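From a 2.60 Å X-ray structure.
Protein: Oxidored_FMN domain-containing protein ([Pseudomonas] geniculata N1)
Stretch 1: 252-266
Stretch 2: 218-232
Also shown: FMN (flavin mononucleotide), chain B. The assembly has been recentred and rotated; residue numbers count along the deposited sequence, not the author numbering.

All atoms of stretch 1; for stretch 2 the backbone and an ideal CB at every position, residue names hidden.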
# COMPACT_ATOMS: atom_id res chain seq x y z
N VAL A 252 25.17 8.81 18.30
CA VAL A 252 24.28 8.85 19.50
C VAL A 252 23.36 7.64 19.50
O VAL A 252 23.34 6.91 20.49
CB VAL A 252 23.50 10.17 19.59
CG1 VAL A 252 22.59 10.21 20.82
CG2 VAL A 252 24.45 11.36 19.59
N PRO A 253 22.56 7.37 18.45
CA PRO A 253 21.66 6.21 18.47
C PRO A 253 22.38 4.91 18.12
O PRO A 253 23.51 4.94 17.62
CB PRO A 253 20.61 6.55 17.39
CG PRO A 253 21.39 7.38 16.39
CD PRO A 253 22.45 8.13 17.20
N ASP A 254 21.72 3.80 18.39
CA ASP A 254 22.21 2.42 18.13
C ASP A 254 21.85 2.04 16.69
O ASP A 254 22.49 1.12 16.14
CB ASP A 254 21.61 1.46 19.16
CG ASP A 254 21.96 1.82 20.60
OD1 ASP A 254 23.16 1.92 20.89
OD2 ASP A 254 21.04 2.00 21.42
N LEU A 255 20.84 2.70 16.11
CA LEU A 255 20.34 2.43 14.74
C LEU A 255 19.83 3.74 14.15
O LEU A 255 19.09 4.47 14.86
CB LEU A 255 19.22 1.38 14.83
CG LEU A 255 18.48 1.02 13.53
CD1 LEU A 255 19.25 0.01 12.69
CD2 LEU A 255 17.12 0.41 13.85
N TRP A 256 20.22 4.04 12.91
CA TRP A 256 19.59 5.06 12.03
C TRP A 256 18.61 4.36 11.10
O TRP A 256 19.07 3.55 10.26
CB TRP A 256 20.65 5.82 11.25
CG TRP A 256 21.41 6.80 12.09
CD1 TRP A 256 22.62 6.62 12.69
CD2 TRP A 256 20.99 8.14 12.42
NE1 TRP A 256 22.97 7.75 13.37
CE2 TRP A 256 21.99 8.69 13.23
CE3 TRP A 256 19.87 8.91 12.09
CZ2 TRP A 256 21.91 9.98 13.73
CZ3 TRP A 256 19.79 10.20 12.59
CH2 TRP A 256 20.80 10.72 13.40
N ASP A 257 17.31 4.65 11.24
CA ASP A 257 16.26 4.24 10.27
C ASP A 257 15.92 5.44 9.37
O ASP A 257 15.33 6.42 9.90
CB ASP A 257 15.01 3.69 10.98
CG ASP A 257 14.00 3.08 10.02
OD1 ASP A 257 14.05 3.42 8.80
OD2 ASP A 257 13.20 2.26 10.47
N VAL A 258 16.29 5.40 8.08
CA VAL A 258 16.32 6.63 7.22
C VAL A 258 15.50 6.43 5.94
O VAL A 258 15.66 5.40 5.23
CB VAL A 258 17.74 7.15 6.93
CG1 VAL A 258 18.40 7.72 8.18
CG2 VAL A 258 18.63 6.11 6.25
N ASN A 259 14.70 7.45 5.63
CA ASN A 259 13.75 7.49 4.49
C ASN A 259 13.54 8.95 4.05
O ASN A 259 14.25 9.83 4.57
CB ASN A 259 12.45 6.76 4.86
CG ASN A 259 11.62 7.49 5.89
OD1 ASN A 259 12.04 8.53 6.43
ND2 ASN A 259 10.44 6.96 6.19
N VAL A 260 12.58 9.19 3.14
CA VAL A 260 12.29 10.55 2.59
C VAL A 260 10.95 11.05 3.16
O VAL A 260 9.98 10.26 3.24
CB VAL A 260 12.31 10.54 1.05
CG1 VAL A 260 13.66 10.10 0.53
CG2 VAL A 260 11.20 9.67 0.47
N SER A 261 10.90 12.33 3.54
CA SER A 261 9.70 12.95 4.15
C SER A 261 8.57 13.10 3.12
O SER A 261 8.82 13.40 1.90
CB SER A 261 9.94 14.27 4.84
OG SER A 261 8.78 14.67 5.57
N ASP A 262 7.38 12.92 3.68
CA ASP A 262 6.04 12.79 3.06
C ASP A 262 5.84 11.35 2.56
O ASP A 262 6.67 10.84 1.79
CB ASP A 262 5.74 13.86 2.03
CG ASP A 262 4.24 14.10 1.88
OD1 ASP A 262 3.59 14.42 2.90
OD2 ASP A 262 3.72 13.91 0.75
N TRP A 263 4.74 10.74 3.03
CA TRP A 263 4.36 9.34 2.79
C TRP A 263 4.30 9.05 1.29
O TRP A 263 4.68 7.94 0.90
CB TRP A 263 3.04 9.07 3.53
CG TRP A 263 2.75 7.62 3.80
CD1 TRP A 263 3.52 6.53 3.50
CD2 TRP A 263 1.56 7.10 4.43
NE1 TRP A 263 2.89 5.38 3.88
CE2 TRP A 263 1.68 5.69 4.44
CE3 TRP A 263 0.41 7.68 4.98
CZ2 TRP A 263 0.70 4.87 4.98
CZ3 TRP A 263 -0.56 6.86 5.53
CH2 TRP A 263 -0.42 5.47 5.52
N ALA A 264 3.86 10.01 0.48
CA ALA A 264 3.59 9.86 -0.97
C ALA A 264 4.91 9.65 -1.72
O ALA A 264 4.87 9.07 -2.83
CB ALA A 264 2.85 11.07 -1.50
N TRP A 265 6.01 10.13 -1.11
CA TRP A 265 7.41 9.97 -1.61
C TRP A 265 8.13 8.79 -0.92
O TRP A 265 9.07 8.23 -1.52
CB TRP A 265 8.14 11.30 -1.41
CG TRP A 265 7.48 12.47 -2.05
CD1 TRP A 265 6.59 13.34 -1.47
CD2 TRP A 265 7.65 12.91 -3.40
NE1 TRP A 265 6.20 14.29 -2.38
CE2 TRP A 265 6.85 14.06 -3.57
CE3 TRP A 265 8.40 12.45 -4.49
CZ2 TRP A 265 6.78 14.75 -4.78
CZ3 TRP A 265 8.32 13.12 -5.68
CH2 TRP A 265 7.53 14.27 -5.82
N ASP A 266 7.71 8.41 0.28
CA ASP A 266 8.28 7.28 1.06
C ASP A 266 7.70 5.94 0.56
O ASP A 266 8.48 5.05 0.21
CB ASP A 266 8.02 7.48 2.57
CG ASP A 266 8.79 6.49 3.45
OD1 ASP A 266 9.91 6.11 3.06
OD2 ASP A 266 8.27 6.12 4.54
N UNK A 218 19.64 -2.18 27.95
CA UNK A 218 19.08 -3.47 27.44
C UNK A 218 18.27 -3.31 26.14
O UNK A 218 18.11 -4.31 25.42
CB UNK A 218 18.18 -4.10 28.51
N UNK A 219 17.72 -2.12 25.86
CA UNK A 219 17.02 -1.82 24.58
C UNK A 219 17.93 -0.97 23.68
O UNK A 219 18.54 -0.01 24.18
CB UNK A 219 15.70 -1.09 24.84
N UNK A 220 18.02 -1.32 22.40
CA UNK A 220 18.57 -0.43 21.36
C UNK A 220 17.64 0.79 21.20
O UNK A 220 16.40 0.62 21.32
CB UNK A 220 18.72 -1.17 20.03
N UNK A 221 18.18 1.98 21.00
CA UNK A 221 17.39 3.22 20.74
C UNK A 221 17.56 3.60 19.27
O UNK A 221 18.69 3.96 18.89
CB UNK A 221 17.83 4.37 21.65
N UNK A 222 16.50 3.45 18.47
CA UNK A 222 16.52 3.73 17.02
C UNK A 222 16.06 5.17 16.76
O UNK A 222 15.28 5.70 17.52
CB UNK A 222 15.63 2.74 16.26
N UNK A 223 16.55 5.80 15.70
CA UNK A 223 15.93 7.06 15.18
C UNK A 223 15.38 6.74 13.80
O UNK A 223 16.18 6.30 12.94
CB UNK A 223 16.93 8.22 15.11
N UNK A 224 14.08 6.93 13.60
CA UNK A 224 13.53 7.03 12.23
C UNK A 224 13.65 8.50 11.84
O UNK A 224 13.20 9.36 12.63
CB UNK A 224 12.08 6.54 12.15
N UNK A 225 14.33 8.80 10.73
CA UNK A 225 14.60 10.20 10.32
C UNK A 225 14.39 10.34 8.81
O UNK A 225 15.02 9.61 8.04
CB UNK A 225 16.02 10.62 10.70
N UNK A 226 13.48 11.25 8.44
CA UNK A 226 13.34 11.81 7.08
C UNK A 226 14.53 12.73 6.81
O UNK A 226 14.64 13.79 7.49
CB UNK A 226 12.02 12.57 6.92
N UNK A 227 15.40 12.32 5.88
CA UNK A 227 16.65 13.05 5.53
C UNK A 227 16.27 14.18 4.58
O UNK A 227 16.76 15.31 4.79
CB UNK A 227 17.69 12.13 4.89
N UNK A 228 15.37 13.90 3.62
CA UNK A 228 14.82 14.92 2.69
C UNK A 228 13.29 14.97 2.82
O UNK A 228 12.69 13.89 2.95
CB UNK A 228 15.22 14.61 1.25
N UNK A 229 12.69 16.17 2.79
CA UNK A 229 11.23 16.35 2.58
C UNK A 229 11.03 16.74 1.12
O UNK A 229 11.50 17.81 0.74
CB UNK A 229 10.64 17.41 3.52
N UNK A 230 10.33 15.90 0.34
CA UNK A 230 10.09 16.10 -1.11
C UNK A 230 8.70 16.73 -1.33
O UNK A 230 8.35 16.94 -2.51
CB UNK A 230 10.20 14.77 -1.86
N UNK A 231 7.97 17.02 -0.25
CA UNK A 231 6.63 17.67 -0.31
C UNK A 231 6.82 19.07 -0.92
O UNK A 231 6.41 19.27 -2.08
CB UNK A 231 5.98 17.76 1.07
N UNK A 232 7.49 19.97 -0.19
CA UNK A 232 7.74 21.39 -0.60
C UNK A 232 9.19 21.72 -0.24
O UNK A 232 9.77 20.99 0.58
CB UNK A 232 6.78 22.36 0.08
N1 FMN B . 6.02 4.58 8.33
C2 FMN B . 6.07 5.01 9.63
O2 FMN B . 7.11 5.56 10.01
N3 FMN B . 5.09 4.86 10.53
C4 FMN B . 3.94 4.24 10.19
O4 FMN B . 3.04 4.10 11.01
C4A FMN B . 3.78 3.75 8.79
N5 FMN B . 2.65 3.13 8.39
C5A FMN B . 2.58 2.64 7.13
C6 FMN B . 1.45 1.93 6.73
C7 FMN B . 1.40 1.41 5.45
C7M FMN B . 0.17 0.71 5.02
C8 FMN B . 2.53 1.57 4.52
C8M FMN B . 2.48 1.05 3.12
C9 FMN B . 3.65 2.26 4.90
C9A FMN B . 3.74 2.80 6.18
N10 FMN B . 4.90 3.47 6.60
C10 FMN B . 4.93 3.95 7.88
C1' FMN B . 6.09 3.66 5.71
C2' FMN B . 6.94 2.41 5.68
O2' FMN B . 7.50 2.26 6.97
C3' FMN B . 8.06 2.49 4.68
O3' FMN B . 8.96 3.53 5.08
C4' FMN B . 7.60 2.75 3.24
O4' FMN B . 6.45 1.93 2.93
C5' FMN B . 8.73 2.52 2.25
O5' FMN B . 9.13 1.16 2.34
P FMN B . 8.51 0.05 1.33
O1P FMN B . 8.96 0.46 -0.05
O2P FMN B . 9.12 -1.22 1.84
O3P FMN B . 7.01 0.13 1.53

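Positions 218 and 219 have no stretch 1 atom within 5.5 Å of the ideal CB and are unconstrained: Thr218 and Cys219. At 220 the CB lies 4.0 Å from Asp254 CB; a small side chain fits, and Ala220 is there. At 221 the backbone matters most: its N donates to Asp254 OD2 (2.9 Å), and its O accepts from Asp254 N (3.1 Å). The CB points sideways, leaving several apolar types possible; Val221 is a natural strand former.

From here the two strands run parallel. Position 222 sets its CB 3.7 Å from Leu255 CD2, so a small apolar group suits it, and Ala222 packs there. Position 223 turns to the other face, the one bearing Trp256, with Pro253 CB 4.6 Å from its CB, and calls for a medium apolar side chain. Val223 meets both: CG2 lies 3.7 Å from Pro253 CB and CG1 4.2 Å from Trp256 CZ3. Its N bonds to Leu255 O (3.0 Å), and its O receives Asp257 N (2.6 Å).

At 224 the CB shares a face with Asp257 and Asn259, and beyond them lie Asp266 and the flavin ribityl chain. Two carboxylates favour a long cation, lysine or arginine. Arg224 extends NH1 to Asp257 OD1 in a 2.9 Å salt bridge, while NH2 donates to FMN O3' (2.7 Å), joining the strand pair to the cofactor.

Position 225 points back to the Trp256 side, its CB 4.2 Å from Trp256 CZ3, where large apolar or aromatic groups would suit. Phe225 supplies one, its CB at the edge of the indole, while its N donates to Asp257 O (2.7 Å). At 226 the CB is only 3.4 Å from Ser261 CB, favouring a very small residue: Ala226.

The chain turns at 227, where N bonds to Asn259 O (3.0 Å). A modest apolar group would suit, and Val227 CG1 reaches Val258 CG1 at 4.1 Å. At 228 the atom nearest the CB is Val260 CG1, at 4.8 Å, so little constrains the type; the end of Glu228 leads away, while its O takes a very short bond from Ser261 N (2.4 Å).

Position 229 faces Ser261, whose hydroxyl invites a short polar partner. Asp229 OD2 accepts from Ser261 OG at 3.0 Å. At 230 the CB sits over Trp265, favouring an aliphatic stem; Arg230 lays its CB 3.6 Å from the five-membered ring centroid, while Trp265 CE3 lies over one face of its guanidinium. Position 231 lies near Asp262, so a long polar chain is plausible: Arg231, poorly ordered. Position 232 points away: Arg232.

Stretch 2 (218-232) TCAVAVRFAVEDRRR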
# COMPACT_ATOMS: atom_id res chain seq x y z
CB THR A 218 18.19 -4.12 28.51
OG1 THR A 218 17.18 -3.17 28.89
CG2 THR A 218 18.98 -4.56 29.72
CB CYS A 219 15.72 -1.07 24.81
SG CYS A 219 14.61 -1.93 25.93
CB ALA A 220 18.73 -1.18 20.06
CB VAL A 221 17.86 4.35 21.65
CG1 VAL A 221 16.99 5.58 21.47
CG2 VAL A 221 17.90 3.88 23.09
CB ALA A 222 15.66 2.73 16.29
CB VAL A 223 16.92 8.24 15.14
CG1 VAL A 223 16.22 9.53 14.75
CG2 VAL A 223 17.60 8.43 16.48
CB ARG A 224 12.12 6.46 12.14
CG ARG A 224 11.60 6.42 10.72
CD ARG A 224 11.86 5.15 9.93
NE ARG A 224 10.62 4.68 9.34
CZ ARG A 224 10.49 4.04 8.19
NH1 ARG A 224 11.53 3.77 7.43
NH2 ARG A 224 9.29 3.69 7.78
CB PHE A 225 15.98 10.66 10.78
CG PHE A 225 16.34 12.06 10.36
CD1 PHE A 225 15.56 13.14 10.75
CD2 PHE A 225 17.46 12.32 9.58
CE1 PHE A 225 15.86 14.43 10.35
CE2 PHE A 225 17.77 13.61 9.20
CZ PHE A 225 16.96 14.67 9.57
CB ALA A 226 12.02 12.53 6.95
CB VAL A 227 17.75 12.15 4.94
CG1 VAL A 227 18.33 11.23 6.00
CG2 VAL A 227 17.30 11.34 3.73
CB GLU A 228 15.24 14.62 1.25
CG GLU A 228 14.72 15.63 0.24
CD GLU A 228 15.73 16.10 -0.79
OE1 GLU A 228 16.93 15.80 -0.63
OE2 GLU A 228 15.29 16.79 -1.77
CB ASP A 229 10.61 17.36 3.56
CG ASP A 229 9.13 17.68 3.32
OD1 ASP A 229 8.83 18.36 2.33
OD2 ASP A 229 8.26 17.23 4.13
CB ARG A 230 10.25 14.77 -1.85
CG ARG A 230 11.65 14.19 -1.72
CD ARG A 230 11.91 13.06 -2.70
NE ARG A 230 11.98 13.52 -4.09
CZ ARG A 230 11.90 12.74 -5.16
NH1 ARG A 230 11.95 13.28 -6.37
NH2 ARG A 230 11.77 11.43 -5.05
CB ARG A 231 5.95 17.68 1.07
CG ARG A 231 4.57 18.32 1.11
CD ARG A 231 3.53 17.67 0.18
NE ARG A 231 2.54 18.63 -0.32
CZ ARG A 231 1.52 19.13 0.38
NH1 ARG A 231 0.71 20.01 -0.17
NH2 ARG A 231 1.31 18.74 1.63
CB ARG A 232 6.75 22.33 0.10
CG ARG A 232 6.32 21.88 1.49
CD ARG A 232 6.11 23.02 2.46
NE ARG A 232 4.83 23.71 2.29
CZ ARG A 232 4.22 24.46 3.22
NH1 ARG A 232 4.75 24.64 4.42
NH2 ARG A 232 3.06 25.04 2.94
O HOH W 1 11.58 9.79 -2.98
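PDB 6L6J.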